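Local coordinates for protein antibiotic biosynthesis monooxygenase (Shewanella loihica, PDB 2RIL) that is a putative monooxygenase of the antibiotic biosynthesis monooxygenase family, a dimeric alpha-beta barrel protein, at residues A[9-14]-A[52-57]; A[21-26]-A[42-47]; A[31-36]-A[66-71]; A[2-7]-A[93-98]; A[38-43]-A[61-66]. All blocks are in the same frame, centred on the assembly; numbering follows the deposited sequence.

Contact 1 (A[9-14]-A[52-57]); sequences INPFKV and ATYQLI
The segments 9-14 and 52-57 run antiparallel on neighbouring strands, with P11 facing I57 in a non-hydrogen-bonded pair and F12 facing L56 in a hydrogen-bonded one. F12 N donates a hydrogen bond to L56 O at 2.8 Å, nearly along the C=O axis. Beyond this pair the strands part, and two waters take over: one accepts from V14 N and Q55 N and donates to T53 O, the other accepts from Q55 NE2 and donates to V14 O. The Y54 ring is sandwiched. P11 CB sits over the centre of one face, 3.6 Å from the ring centroid, a CH-pi contact, while T53 CG2 lies over the opposite face. K13 runs out extended past the same ring, its CG 3.7 Å from Y54 CE1. On the P11 side of the sheet I57 CG1 packs against the proline and I57 CG2 meets I9 CG2 at 3.7 Å. On the other side the F12 and L56 side chains cross obliquely, and V14 CG2 touches L56 CD1 at 4.0 Å, beneath A22 of helix 19-33. Y54 OH bonds to Y54 OH of the second subunit. This is the two-sided sheet of a dimeric alpha-beta barrel: one face under helices, the other against the partner.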
# COMPACT_ATOMS: atom_id res chain seq x y z
N ILE A 9 0.94 6.14 1.25
CA ILE A 9 0.60 4.79 1.69
C ILE A 9 0.85 4.77 3.19
O ILE A 9 1.94 5.14 3.66
CB ILE A 9 1.38 3.70 0.96
CG1 ILE A 9 1.19 3.81 -0.55
CG2 ILE A 9 0.91 2.35 1.47
CD1 ILE A 9 2.04 2.83 -1.40
N ASN A 10 -0.19 4.39 3.93
CA ASN A 10 -0.14 4.37 5.38
C ASN A 10 -0.63 3.04 5.92
O ASN A 10 -1.83 2.78 5.99
CB ASN A 10 -1.00 5.51 5.95
CG ASN A 10 -0.69 5.82 7.38
OD1 ASN A 10 0.13 5.12 7.97
ND2 ASN A 10 -1.36 6.84 7.96
N PRO A 11 0.32 2.13 6.22
CA PRO A 11 -0.04 0.84 6.80
C PRO A 11 -0.25 0.98 8.30
O PRO A 11 0.59 1.59 8.97
CB PRO A 11 1.19 -0.03 6.51
CG PRO A 11 2.32 0.91 6.52
CD PRO A 11 1.77 2.27 6.06
N PHE A 12 -1.35 0.42 8.79
CA PHE A 12 -1.70 0.48 10.20
C PHE A 12 -1.61 -0.87 10.93
O PHE A 12 -2.14 -1.85 10.47
CB PHE A 12 -3.15 0.95 10.36
CG PHE A 12 -3.39 2.38 9.92
CD1 PHE A 12 -3.13 3.40 10.76
CD2 PHE A 12 -3.90 2.67 8.68
CE1 PHE A 12 -3.35 4.71 10.38
CE2 PHE A 12 -4.12 3.97 8.31
CZ PHE A 12 -3.83 4.99 9.16
N LYS A 13 -1.00 -0.86 12.11
CA LYS A 13 -1.07 -2.00 13.02
C LYS A 13 -2.29 -1.77 13.89
O LYS A 13 -2.33 -0.82 14.65
CB LYS A 13 0.19 -2.12 13.85
CG LYS A 13 1.40 -2.42 12.99
CD LYS A 13 2.64 -2.73 13.82
CE LYS A 13 3.80 -3.01 12.95
NZ LYS A 13 4.99 -3.54 13.73
N VAL A 14 -3.27 -2.65 13.72
CA VAL A 14 -4.56 -2.58 14.41
C VAL A 14 -4.56 -3.55 15.59
O VAL A 14 -4.25 -4.73 15.43
CB VAL A 14 -5.69 -2.95 13.43
CG1 VAL A 14 -7.08 -2.92 14.16
CG2 VAL A 14 -5.67 -2.01 12.23
N ALA A 52 -2.95 -10.56 9.41
CA ALA A 52 -1.98 -9.77 8.66
C ALA A 52 -1.28 -8.77 9.59
O ALA A 52 -1.87 -8.24 10.53
CB ALA A 52 -2.66 -9.07 7.46
N THR A 53 -0.02 -8.44 9.29
CA THR A 53 0.67 -7.41 10.05
C THR A 53 -0.14 -6.10 10.04
O THR A 53 -0.30 -5.46 11.08
CB THR A 53 2.05 -7.12 9.48
OG1 THR A 53 2.80 -8.34 9.46
CG2 THR A 53 2.77 -6.06 10.29
N TYR A 54 -0.62 -5.73 8.85
CA TYR A 54 -1.33 -4.47 8.68
C TYR A 54 -2.78 -4.79 8.28
O TYR A 54 -3.05 -5.06 7.10
CB TYR A 54 -0.61 -3.65 7.61
CG TYR A 54 0.79 -3.29 7.99
CD1 TYR A 54 1.05 -2.51 9.09
CD2 TYR A 54 1.88 -3.74 7.22
CE1 TYR A 54 2.35 -2.15 9.44
CE2 TYR A 54 3.16 -3.37 7.55
CZ TYR A 54 3.40 -2.61 8.68
OH TYR A 54 4.70 -2.27 9.01
N GLN A 55 -3.71 -4.80 9.24
CA GLN A 55 -5.09 -5.12 8.90
C GLN A 55 -5.76 -3.99 8.11
O GLN A 55 -6.76 -4.23 7.45
CB GLN A 55 -5.94 -5.45 10.13
CG GLN A 55 -5.72 -6.81 10.76
CD GLN A 55 -6.80 -7.08 11.79
OE1 GLN A 55 -7.95 -7.32 11.43
NE2 GLN A 55 -6.43 -7.06 13.06
N LEU A 56 -5.20 -2.77 8.19
CA LEU A 56 -5.63 -1.63 7.38
C LEU A 56 -4.43 -1.00 6.72
O LEU A 56 -3.40 -0.83 7.35
CB LEU A 56 -6.32 -0.54 8.18
CG LEU A 56 -7.64 -0.94 8.84
CD1 LEU A 56 -8.07 0.15 9.86
CD2 LEU A 56 -8.74 -1.21 7.80
N ILE A 57 -4.56 -0.67 5.43
CA ILE A 57 -3.57 0.13 4.72
C ILE A 57 -4.30 1.14 3.88
O ILE A 57 -5.12 0.76 3.03
CB ILE A 57 -2.63 -0.68 3.78
CG1 ILE A 57 -1.89 -1.78 4.56
CG2 ILE A 57 -1.66 0.26 3.08
CD1 ILE A 57 -0.87 -2.57 3.75
O HOH W 1 -2.86 -4.97 12.03
O HOH W 2 -3.84 -6.73 14.00

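Contact 2 (A[21-26]-A[42-47]); sequences AAIEYW and TQLHQS
Helix 19-33 lies on the sheet of this ferredoxin-like alpha-beta domain, and residues 21-26 run almost antiparallel to strand 42-47, at 171°, with the axes 11.2 Å apart. I23 comes first: its CB leaves across the strand, but the extended chain brings CD1 round to Q46 OE1 at 4.3 Å, and CG2 reaches L44 CD2 only loosely. I23 also packs on I97 of the second subunit. Three residues on, about one turn later, W26 carries most of the helix's share. With CG anti to the backbone N (chi1 177°) its indole drops toward the strand, and L44, likewise anti (chi1 -179°), rises to meet it tip to tip. Both leucine methyls lie over one indole face: CD2 is 3.7 Å from W26 CE3, and CD1 stands over the five-membered ring. The far rim of the six-membered ring reaches T42, whose OG1 is bonded to N58 OD1. That hydroxyl position leaves the methyl turned to the indole edge, with T42 CG2 3.7 Å from W26 CH2.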
# COMPACT_ATOMS: atom_id res chain seq x y z
N ALA A 21 -13.18 0.25 15.56
CA ALA A 21 -12.74 1.48 16.17
C ALA A 21 -11.66 2.14 15.32
O ALA A 21 -11.63 3.36 15.17
CB ALA A 21 -12.22 1.23 17.60
N ALA A 22 -10.75 1.34 14.79
CA ALA A 22 -9.66 1.88 13.94
C ALA A 22 -10.23 2.49 12.66
O ALA A 22 -9.80 3.57 12.25
CB ALA A 22 -8.67 0.77 13.59
N ILE A 23 -11.19 1.80 12.02
CA ILE A 23 -11.88 2.37 10.84
C ILE A 23 -12.50 3.71 11.14
O ILE A 23 -12.32 4.66 10.40
CB ILE A 23 -12.92 1.39 10.22
CG1 ILE A 23 -12.24 0.12 9.69
CG2 ILE A 23 -13.74 2.07 9.11
CD1 ILE A 23 -13.25 -1.03 9.40
N GLU A 24 -13.19 3.80 12.26
CA GLU A 24 -13.93 5.01 12.57
C GLU A 24 -12.97 6.18 12.90
O GLU A 24 -13.23 7.31 12.52
CB GLU A 24 -14.98 4.70 13.68
CG GLU A 24 -16.07 3.80 13.12
CD GLU A 24 -17.12 3.29 14.10
OE1 GLU A 24 -17.23 3.83 15.20
OE2 GLU A 24 -17.85 2.33 13.72
N TYR A 25 -11.85 5.87 13.55
CA TYR A 25 -10.77 6.85 13.77
C TYR A 25 -10.24 7.33 12.42
O TYR A 25 -10.12 8.53 12.17
CB TYR A 25 -9.64 6.17 14.59
CG TYR A 25 -8.37 6.97 14.76
CD1 TYR A 25 -7.30 6.85 13.85
CD2 TYR A 25 -8.20 7.77 15.86
CE1 TYR A 25 -6.13 7.59 14.04
CE2 TYR A 25 -7.05 8.49 16.06
CZ TYR A 25 -6.01 8.39 15.16
OH TYR A 25 -4.86 9.13 15.41
N TRP A 26 -9.99 6.38 11.53
CA TRP A 26 -9.49 6.70 10.21
C TRP A 26 -10.49 7.61 9.48
O TRP A 26 -10.09 8.61 8.87
CB TRP A 26 -9.18 5.43 9.43
CG TRP A 26 -8.72 5.80 8.04
CD1 TRP A 26 -7.45 6.11 7.63
CD2 TRP A 26 -9.55 5.99 6.89
NE1 TRP A 26 -7.43 6.42 6.30
CE2 TRP A 26 -8.71 6.36 5.82
CE3 TRP A 26 -10.92 5.86 6.65
CZ2 TRP A 26 -9.20 6.62 4.56
CZ3 TRP A 26 -11.40 6.13 5.40
CH2 TRP A 26 -10.53 6.48 4.35
N THR A 42 -8.98 8.50 -2.02
CA THR A 42 -8.37 7.53 -1.13
C THR A 42 -9.04 6.18 -1.24
O THR A 42 -10.20 6.08 -1.67
CB THR A 42 -8.43 8.03 0.32
OG1 THR A 42 -7.40 7.41 1.08
CG2 THR A 42 -9.79 7.79 0.94
N GLN A 43 -8.28 5.16 -0.86
CA GLN A 43 -8.78 3.80 -0.78
C GLN A 43 -8.25 3.16 0.48
O GLN A 43 -7.04 2.84 0.57
CB GLN A 43 -8.36 2.97 -2.00
CG GLN A 43 -8.93 3.45 -3.32
CD GLN A 43 -8.41 2.62 -4.44
OE1 GLN A 43 -7.23 2.66 -4.70
NE2 GLN A 43 -9.26 1.81 -5.03
N LEU A 44 -9.12 2.97 1.45
CA LEU A 44 -8.70 2.30 2.69
C LEU A 44 -8.90 0.82 2.43
O LEU A 44 -10.00 0.37 2.11
CB LEU A 44 -9.62 2.68 3.87
CG LEU A 44 -9.23 2.03 5.22
CD1 LEU A 44 -7.87 2.47 5.73
CD2 LEU A 44 -10.34 2.28 6.23
N HIS A 45 -7.81 0.05 2.54
CA HIS A 45 -7.80 -1.39 2.28
C HIS A 45 -7.82 -2.14 3.62
O HIS A 45 -7.09 -1.80 4.56
CB HIS A 45 -6.54 -1.77 1.53
CG HIS A 45 -6.45 -1.26 0.13
ND1 HIS A 45 -6.18 0.07 -0.18
CD2 HIS A 45 -6.54 -1.92 -1.06
CE1 HIS A 45 -6.12 0.18 -1.51
NE2 HIS A 45 -6.30 -1.02 -2.05
N GLN A 46 -8.63 -3.19 3.69
CA GLN A 46 -8.69 -4.10 4.84
C GLN A 46 -8.18 -5.46 4.43
O GLN A 46 -8.56 -6.00 3.40
CB GLN A 46 -10.13 -4.24 5.37
CG GLN A 46 -10.20 -5.13 6.60
CD GLN A 46 -11.60 -5.32 7.08
OE1 GLN A 46 -12.41 -4.42 6.97
NE2 GLN A 46 -11.89 -6.50 7.64
N SER A 47 -7.34 -6.05 5.28
CA SER A 47 -6.79 -7.34 5.00
C SER A 47 -7.87 -8.41 5.01
O SER A 47 -8.79 -8.36 5.84
CB SER A 47 -5.68 -7.72 6.01
OG SER A 47 -6.18 -7.87 7.33

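Contact 3 (A[31-36]-A[66-71]); sequences DFMAQQ and ADFYQA
The last part of helix 19-33 and the turn after it pack against helix 65-79 here, the two helices that cover one face of the ferredoxin-like sheet. A71 is the residue buried most, and its small CB is where two side chains of the other segment converge. One is selenomethionine M33. Its chain, bent at chi2 (-54°) and chi3, folds SE onto the alanine, 3.8 Å from A71 CB and equally near A71 O, and carries CE on to F68, where it stops 4.0 Å from F68 CE1. The F68 ring reaches back to this methyl although its CB leaves the helix on the far side; the same ring meets W62 edge-to-face. Q36, three residues after M33, places CB 3.8 Å from A71 CB. It closes a type I turn that starts at M33, and its own bend at chi2 sends the amide back to F32 O. That oxygen accepts from both Q35 N and Q36 NE2; the second of these bonds holds the amide and leaves the aliphatic part of the glutamine to pack on A71. The bond from Q36 NE2 to F32 O is 3.1 Å and straight at 170°, with the donor above the carbonyl plane and the oxygen in the plane of the amide.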
# COMPACT_ATOMS: atom_id res chain seq x y z
N ASP A 31 -12.24 12.64 6.85
CA ASP A 31 -13.14 13.77 6.72
C ASP A 31 -12.41 15.12 6.83
O ASP A 31 -12.74 16.04 6.10
CB ASP A 31 -14.29 13.67 7.72
CG ASP A 31 -15.21 12.49 7.47
OD1 ASP A 31 -15.15 11.87 6.39
OD2 ASP A 31 -16.02 12.16 8.37
N PHE A 32 -11.40 15.21 7.68
CA PHE A 32 -10.59 16.43 7.74
C PHE A 32 -9.75 16.58 6.48
O PHE A 32 -9.74 17.59 5.82
CB PHE A 32 -9.66 16.42 8.96
CG PHE A 32 -8.78 17.61 9.03
CD1 PHE A 32 -9.24 18.79 9.63
CD2 PHE A 32 -7.52 17.61 8.45
CE1 PHE A 32 -8.43 19.91 9.65
CE2 PHE A 32 -6.71 18.71 8.52
CZ PHE A 32 -7.17 19.87 9.12
N MSE A 33 -9.04 15.53 6.10
CA MSE A 33 -8.12 15.63 4.96
C MSE A 33 -8.83 15.89 3.65
O MSE A 33 -8.32 16.60 2.77
CB MSE A 33 -7.31 14.33 4.87
CG MSE A 33 -6.28 14.15 5.98
SE MSE A 33 -5.04 15.65 6.16
CE MSE A 33 -3.39 14.76 5.55
N ALA A 34 -10.05 15.37 3.53
CA ALA A 34 -10.79 15.47 2.30
C ALA A 34 -11.21 16.89 1.99
O ALA A 34 -11.55 17.20 0.84
CB ALA A 34 -12.02 14.50 2.33
N GLN A 35 -11.17 17.75 3.01
CA GLN A 35 -11.43 19.18 2.88
C GLN A 35 -10.25 20.05 2.53
O GLN A 35 -10.39 21.28 2.34
CB GLN A 35 -12.04 19.69 4.20
CG GLN A 35 -13.38 19.04 4.46
CD GLN A 35 -14.40 19.50 3.42
OE1 GLN A 35 -14.58 20.71 3.19
NE2 GLN A 35 -15.04 18.54 2.75
N GLN A 36 -9.08 19.44 2.41
CA GLN A 36 -7.84 20.18 2.25
C GLN A 36 -7.51 20.34 0.80
O GLN A 36 -7.79 19.44 -0.03
CB GLN A 36 -6.70 19.49 2.98
CG GLN A 36 -6.98 19.27 4.46
CD GLN A 36 -7.38 20.51 5.16
OE1 GLN A 36 -6.72 21.56 5.06
NE2 GLN A 36 -8.47 20.40 5.91
N ALA A 66 3.58 19.25 -1.72
CA ALA A 66 3.30 20.45 -0.94
C ALA A 66 1.91 20.40 -0.35
O ALA A 66 1.69 20.75 0.83
CB ALA A 66 3.45 21.69 -1.84
N ASP A 67 0.92 20.03 -1.16
CA ASP A 67 -0.45 19.95 -0.65
C ASP A 67 -0.60 18.97 0.48
O ASP A 67 -1.24 19.24 1.52
CB ASP A 67 -1.45 19.69 -1.75
CG ASP A 67 -1.63 20.84 -2.69
OD1 ASP A 67 -1.31 21.95 -2.31
OD2 ASP A 67 -2.18 20.68 -3.82
N PHE A 68 -0.02 17.79 0.30
CA PHE A 68 -0.08 16.84 1.39
C PHE A 68 0.58 17.34 2.69
O PHE A 68 -0.01 17.22 3.78
CB PHE A 68 0.58 15.51 0.98
CG PHE A 68 0.67 14.56 2.13
CD1 PHE A 68 -0.43 13.82 2.50
CD2 PHE A 68 1.82 14.50 2.89
CE1 PHE A 68 -0.38 13.02 3.64
CE2 PHE A 68 1.87 13.68 4.02
CZ PHE A 68 0.76 12.96 4.38
N TYR A 69 1.80 17.89 2.58
CA TYR A 69 2.53 18.33 3.77
C TYR A 69 1.80 19.46 4.48
O TYR A 69 1.77 19.49 5.70
CB TYR A 69 3.95 18.77 3.44
CG TYR A 69 4.85 17.74 2.86
CD1 TYR A 69 4.98 16.51 3.42
CD2 TYR A 69 5.68 18.08 1.79
CE1 TYR A 69 5.86 15.54 2.83
CE2 TYR A 69 6.55 17.18 1.26
CZ TYR A 69 6.63 15.92 1.79
OH TYR A 69 7.54 15.07 1.18
N GLN A 70 1.24 20.36 3.69
CA GLN A 70 0.44 21.48 4.21
C GLN A 70 -0.79 20.94 5.03
O GLN A 70 -1.07 21.40 6.14
CB GLN A 70 0.12 22.46 3.02
CG GLN A 70 1.41 23.26 2.50
CD GLN A 70 1.32 24.00 1.09
OE1 GLN A 70 0.24 24.20 0.53
NE2 GLN A 70 2.49 24.38 0.52
N ALA A 71 -1.46 19.90 4.50
CA ALA A 71 -2.65 19.29 5.08
C ALA A 71 -2.26 18.52 6.35
O ALA A 71 -2.94 18.58 7.37
CB ALA A 71 -3.26 18.34 4.08

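Contact 4 (A[2-7]-A[93-98]); sequences MSAPVT and LYRVIR
R95 NH2 is the best-held polar atom, with two partners: it gives a hydrogen bond to A4 O at 3.2 Å and makes a long, weak ion pair with E65 OE2. On the same guanidinium, NE gives to P5 O at 2.9 Å, so two backbone carbonyls of the incoming N-terminal segment hold the group. The place is the start of strand 6-12 beside strand 92-98, an edge of the antiparallel sheet within this chain. T7 and Y94 form the hydrogen-bonded pair there, T7 N to Y94 O at 2.9 Å and Y94 N to T7 O at 2.8 Å, both in the carbonyl planes. Beyond it residues 2-5 leave the strand direction, and R95, extended from CG to NE, follows them instead of lying along the sheet. L93 packs on helix 65-79, and V6 CG2 lies 4.0 Å from L93 CD1. The Y94 ring leads away, its OH bonding to Y54 O of the second subunit, and Y94, R95, V96 and R98 pair with a strand of that subunit, carrying the sheet across the dimer. V6 CG1 lies over one face of the guanidinium, in the conformer given 3.0 Å from R95 NH2, a short approach, while A4 O stays at the edge, within the guanidinium plane.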
# COMPACT_ATOMS: atom_id res chain seq x y z
N MSE A 2 9.59 20.07 -9.89
CA MSE A 2 8.22 20.44 -10.15
C MSE A 2 7.34 19.51 -9.35
O MSE A 2 7.63 18.30 -9.22
CB MSE A 2 7.87 20.31 -11.65
CG MSE A 2 8.55 21.29 -12.53
SE MSE A 2 7.98 21.01 -14.35
CE MSE A 2 8.63 19.22 -14.67
N SER A 3 6.21 20.03 -8.91
CA SER A 3 5.20 19.24 -8.28
C SER A 3 4.63 18.22 -9.25
O SER A 3 4.63 18.42 -10.45
CB SER A 3 4.07 20.12 -7.80
OG SER A 3 4.50 20.96 -6.73
N ALA A 4 4.11 17.12 -8.69
CA ALA A 4 3.42 16.08 -9.43
C ALA A 4 2.59 15.30 -8.42
O ALA A 4 2.91 15.34 -7.24
CB ALA A 4 4.42 15.15 -10.12
N PRO A 5 1.52 14.64 -8.87
CA PRO A 5 0.70 13.83 -7.97
C PRO A 5 1.55 12.82 -7.22
O PRO A 5 2.56 12.30 -7.74
CB PRO A 5 -0.30 13.15 -8.91
CG PRO A 5 -0.44 14.12 -10.04
CD PRO A 5 0.97 14.63 -10.23
N VAL A 6 1.19 12.62 -5.96
CA VAL A 6 1.87 11.68 -5.07
C VAL A 6 0.86 10.76 -4.43
O VAL A 6 -0.34 11.06 -4.37
CB VAL A 6 2.71 12.36 -3.93
CG1 VAL A 6 3.85 13.19 -4.52
CG2 VAL A 6 1.84 13.23 -3.02
N THR A 7 1.35 9.64 -3.92
CA THR A 7 0.53 8.67 -3.24
C THR A 7 0.98 8.56 -1.81
O THR A 7 2.15 8.30 -1.55
CB THR A 7 0.65 7.30 -3.90
OG1 THR A 7 0.24 7.42 -5.27
CG2 THR A 7 -0.23 6.26 -3.19
N LEU A 93 5.13 9.07 1.60
CA LEU A 93 4.72 9.43 0.23
C LEU A 93 5.54 8.65 -0.77
O LEU A 93 6.72 8.38 -0.57
CB LEU A 93 4.92 10.92 -0.05
CG LEU A 93 4.03 11.88 0.72
CD1 LEU A 93 4.29 13.33 0.20
CD2 LEU A 93 2.56 11.49 0.67
N TYR A 94 4.89 8.35 -1.90
CA TYR A 94 5.40 7.49 -2.97
C TYR A 94 5.03 8.02 -4.33
O TYR A 94 4.06 8.79 -4.46
CB TYR A 94 4.74 6.07 -2.86
CG TYR A 94 5.15 5.34 -1.62
CD1 TYR A 94 4.53 5.57 -0.40
CD2 TYR A 94 6.17 4.39 -1.66
CE1 TYR A 94 4.97 4.94 0.75
CE2 TYR A 94 6.58 3.74 -0.51
CZ TYR A 94 5.99 4.01 0.70
OH TYR A 94 6.43 3.46 1.90
N ARG A 95 5.77 7.56 -5.33
CA ARG A 95 5.30 7.68 -6.72
C ARG A 95 5.39 6.32 -7.37
O ARG A 95 6.20 5.48 -6.97
CB ARG A 95 6.08 8.74 -7.49
CG ARG A 95 5.60 10.13 -7.04
CD ARG A 95 5.74 11.21 -8.09
NE ARG A 95 5.44 12.54 -7.55
CZ ARG A 95 6.28 13.29 -6.85
NH1 ARG A 95 7.53 12.88 -6.59
NH2 ARG A 95 5.86 14.47 -6.40
N VAL A 96 4.58 6.09 -8.38
CA VAL A 96 4.58 4.81 -9.08
C VAL A 96 5.75 4.80 -10.06
O VAL A 96 5.89 5.72 -10.86
CB VAL A 96 3.24 4.56 -9.81
CG1 VAL A 96 3.31 3.25 -10.63
CG2 VAL A 96 2.07 4.48 -8.80
N ILE A 97 6.58 3.76 -9.98
CA ILE A 97 7.76 3.63 -10.81
C ILE A 97 7.73 2.48 -11.81
O ILE A 97 8.52 2.52 -12.77
CB ILE A 97 9.07 3.55 -9.98
CG1 ILE A 97 9.07 2.36 -9.01
CG2 ILE A 97 9.33 4.90 -9.27
CD1 ILE A 97 10.52 1.84 -8.61
N ARG A 98 6.88 1.47 -11.60
CA ARG A 98 6.75 0.37 -12.56
C ARG A 98 5.32 -0.10 -12.53
O ARG A 98 4.63 -0.02 -11.50
CB ARG A 98 7.61 -0.86 -12.23
CG ARG A 98 9.12 -0.64 -12.16
CD ARG A 98 9.72 -0.37 -13.49
NE ARG A 98 11.18 -0.30 -13.43
CZ ARG A 98 11.87 0.74 -13.01
NH1 ARG A 98 11.26 1.84 -12.58
NH2 ARG A 98 13.22 0.69 -13.04

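Contact 5 (A[38-43]-A[61-66]); sequences GYLSTQ and IWQSEA. With ACT (acetate ion), chain C.
I61 O is the focus, taking L40 N at 2.9 Å and, weakly, S41 N at 3.3 Å. L40 and S41 thus both face I61: a classic beta bulge that shifts the register by one. I61 N returns a bond to S41 O, and Q63 N closes the pairing on G38 O at 2.8 Å. Next, Y39, with CG anti to the backbone N, turns the edge of its ring to the face of W62, planes at 87° and CD1 3.6 Å from W62 CZ2; Y39 CA lies over the same indole. On the other side L40 CD2 reaches Q63 OE1, and S41 OG makes a very short 2.4 Å bond to an acetate oxygen, probably from the crystallisation liquor. G38, at positive phi (93°), lets the chain enter close under W62. Farther out, S64 OG caps D67 N at the start of helix 65-79. Strand 6-12 flanks this end within the sheet, V6 bonding to W62, while M33 of helix 19-33 and F68 of helix 65-79 pack on W62.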
# COMPACT_ATOMS: atom_id res chain seq x y z
N GLY A 38 -5.85 20.04 -2.62
CA GLY A 38 -4.98 19.06 -3.24
C GLY A 38 -5.39 17.61 -2.97
O GLY A 38 -4.82 16.71 -3.56
N TYR A 39 -6.35 17.36 -2.09
CA TYR A 39 -6.80 16.01 -1.83
C TYR A 39 -7.54 15.49 -3.04
O TYR A 39 -8.47 16.15 -3.50
CB TYR A 39 -7.76 15.98 -0.68
CG TYR A 39 -8.31 14.62 -0.34
CD1 TYR A 39 -7.63 13.81 0.53
CD2 TYR A 39 -9.52 14.19 -0.86
CE1 TYR A 39 -8.13 12.59 0.91
CE2 TYR A 39 -10.03 12.93 -0.52
CZ TYR A 39 -9.31 12.17 0.40
OH TYR A 39 -9.78 10.95 0.85
N LEU A 40 -7.15 14.33 -3.57
CA LEU A 40 -7.80 13.78 -4.74
C LEU A 40 -8.68 12.59 -4.48
O LEU A 40 -9.85 12.62 -4.88
CB LEU A 40 -6.85 13.48 -5.93
CG LEU A 40 -6.10 14.71 -6.45
CD1 LEU A 40 -4.94 14.34 -7.42
CD2 LEU A 40 -7.09 15.71 -7.06
N SER A 41 -8.16 11.56 -3.80
CA SER A 41 -8.93 10.37 -3.58
C SER A 41 -8.24 9.50 -2.53
O SER A 41 -7.06 9.72 -2.20
CB SER A 41 -9.12 9.62 -4.88
OG SER A 41 -7.90 9.16 -5.37
N THR A 42 -8.98 8.50 -2.02
CA THR A 42 -8.37 7.53 -1.13
C THR A 42 -9.04 6.18 -1.24
O THR A 42 -10.20 6.08 -1.67
CB THR A 42 -8.43 8.03 0.32
OG1 THR A 42 -7.40 7.41 1.08
CG2 THR A 42 -9.79 7.79 0.94
N GLN A 43 -8.28 5.16 -0.86
CA GLN A 43 -8.78 3.80 -0.78
C GLN A 43 -8.25 3.16 0.48
O GLN A 43 -7.04 2.84 0.57
CB GLN A 43 -8.36 2.97 -2.00
CG GLN A 43 -8.93 3.45 -3.32
CD GLN A 43 -8.41 2.62 -4.44
OE1 GLN A 43 -7.23 2.66 -4.70
NE2 GLN A 43 -9.26 1.81 -5.03
N ILE A 61 -4.34 9.65 -2.86
CA ILE A 61 -3.70 10.39 -3.92
C ILE A 61 -3.88 11.89 -3.64
O ILE A 61 -4.99 12.36 -3.32
CB ILE A 61 -4.29 10.09 -5.29
CG1 ILE A 61 -4.51 8.59 -5.45
CG2 ILE A 61 -3.34 10.66 -6.39
CD1 ILE A 61 -3.27 7.86 -5.66
N TRP A 62 -2.77 12.60 -3.73
CA TRP A 62 -2.72 14.04 -3.52
C TRP A 62 -2.15 14.72 -4.78
O TRP A 62 -1.29 14.16 -5.45
CB TRP A 62 -1.84 14.37 -2.31
CG TRP A 62 -2.48 14.02 -1.03
CD1 TRP A 62 -2.57 12.78 -0.44
CD2 TRP A 62 -3.23 14.90 -0.20
NE1 TRP A 62 -3.29 12.85 0.70
CE2 TRP A 62 -3.69 14.15 0.89
CE3 TRP A 62 -3.50 16.28 -0.25
CZ2 TRP A 62 -4.42 14.72 1.91
CZ3 TRP A 62 -4.22 16.83 0.76
CH2 TRP A 62 -4.67 16.06 1.83
N GLN A 63 -2.57 15.95 -5.02
CA GLN A 63 -2.10 16.66 -6.20
C GLN A 63 -0.60 16.97 -6.19
O GLN A 63 0.04 17.08 -7.25
CB GLN A 63 -2.87 17.96 -6.29
CG GLN A 63 -2.60 18.72 -7.58
CD GLN A 63 -3.31 18.03 -8.78
OE1 GLN A 63 -4.55 17.85 -8.75
NE2 GLN A 63 -2.54 17.62 -9.80
N SER A 64 -0.01 17.13 -5.00
CA SER A 64 1.41 17.42 -4.85
C SER A 64 1.87 17.10 -3.47
O SER A 64 1.06 17.03 -2.53
CB SER A 64 1.66 18.92 -5.09
OG SER A 64 1.04 19.73 -4.13
N GLU A 65 3.19 16.96 -3.35
CA GLU A 65 3.82 16.83 -2.04
C GLU A 65 3.47 18.04 -1.17
O GLU A 65 3.15 17.87 0.03
CB GLU A 65 5.35 16.76 -2.17
CG GLU A 65 5.91 15.48 -2.65
CD GLU A 65 7.43 15.50 -2.75
OE1 GLU A 65 8.08 15.80 -1.75
OE2 GLU A 65 7.96 15.23 -3.83
N ALA A 66 3.58 19.25 -1.72
CA ALA A 66 3.30 20.45 -0.94
C ALA A 66 1.91 20.40 -0.35
O ALA A 66 1.69 20.75 0.83
CB ALA A 66 3.45 21.69 -1.84
C ACT C . -7.87 10.44 -8.56
O ACT C . -7.66 9.51 -7.77
OXT ACT C . -7.02 10.49 -9.47
CH3 ACT C . -9.02 11.39 -8.44

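Strand 56-62 joins contacts 1 and 5, which lie at opposite ends of it and about 20 Å apart between centres; contact 1 pairs it with strand 6-12, contact 5 with strand 39-47. Contact 4 adds strand 92-98 to the other edge of strand 6-12. These three mix backbone hydrogen bonds with side-chain packing, whereas contacts 2 and 3 are helix packing, apolar across the interface. Contact 2 is the buried one, contacts 3 and 5 lie nearer the surface, and contacts 1 and 4 are partly buried. Contact 3 meets contact 5 through W62, against A71 and F68, and contact 4 through L93. The second subunit touches all but contact 3, the helix-helix contact.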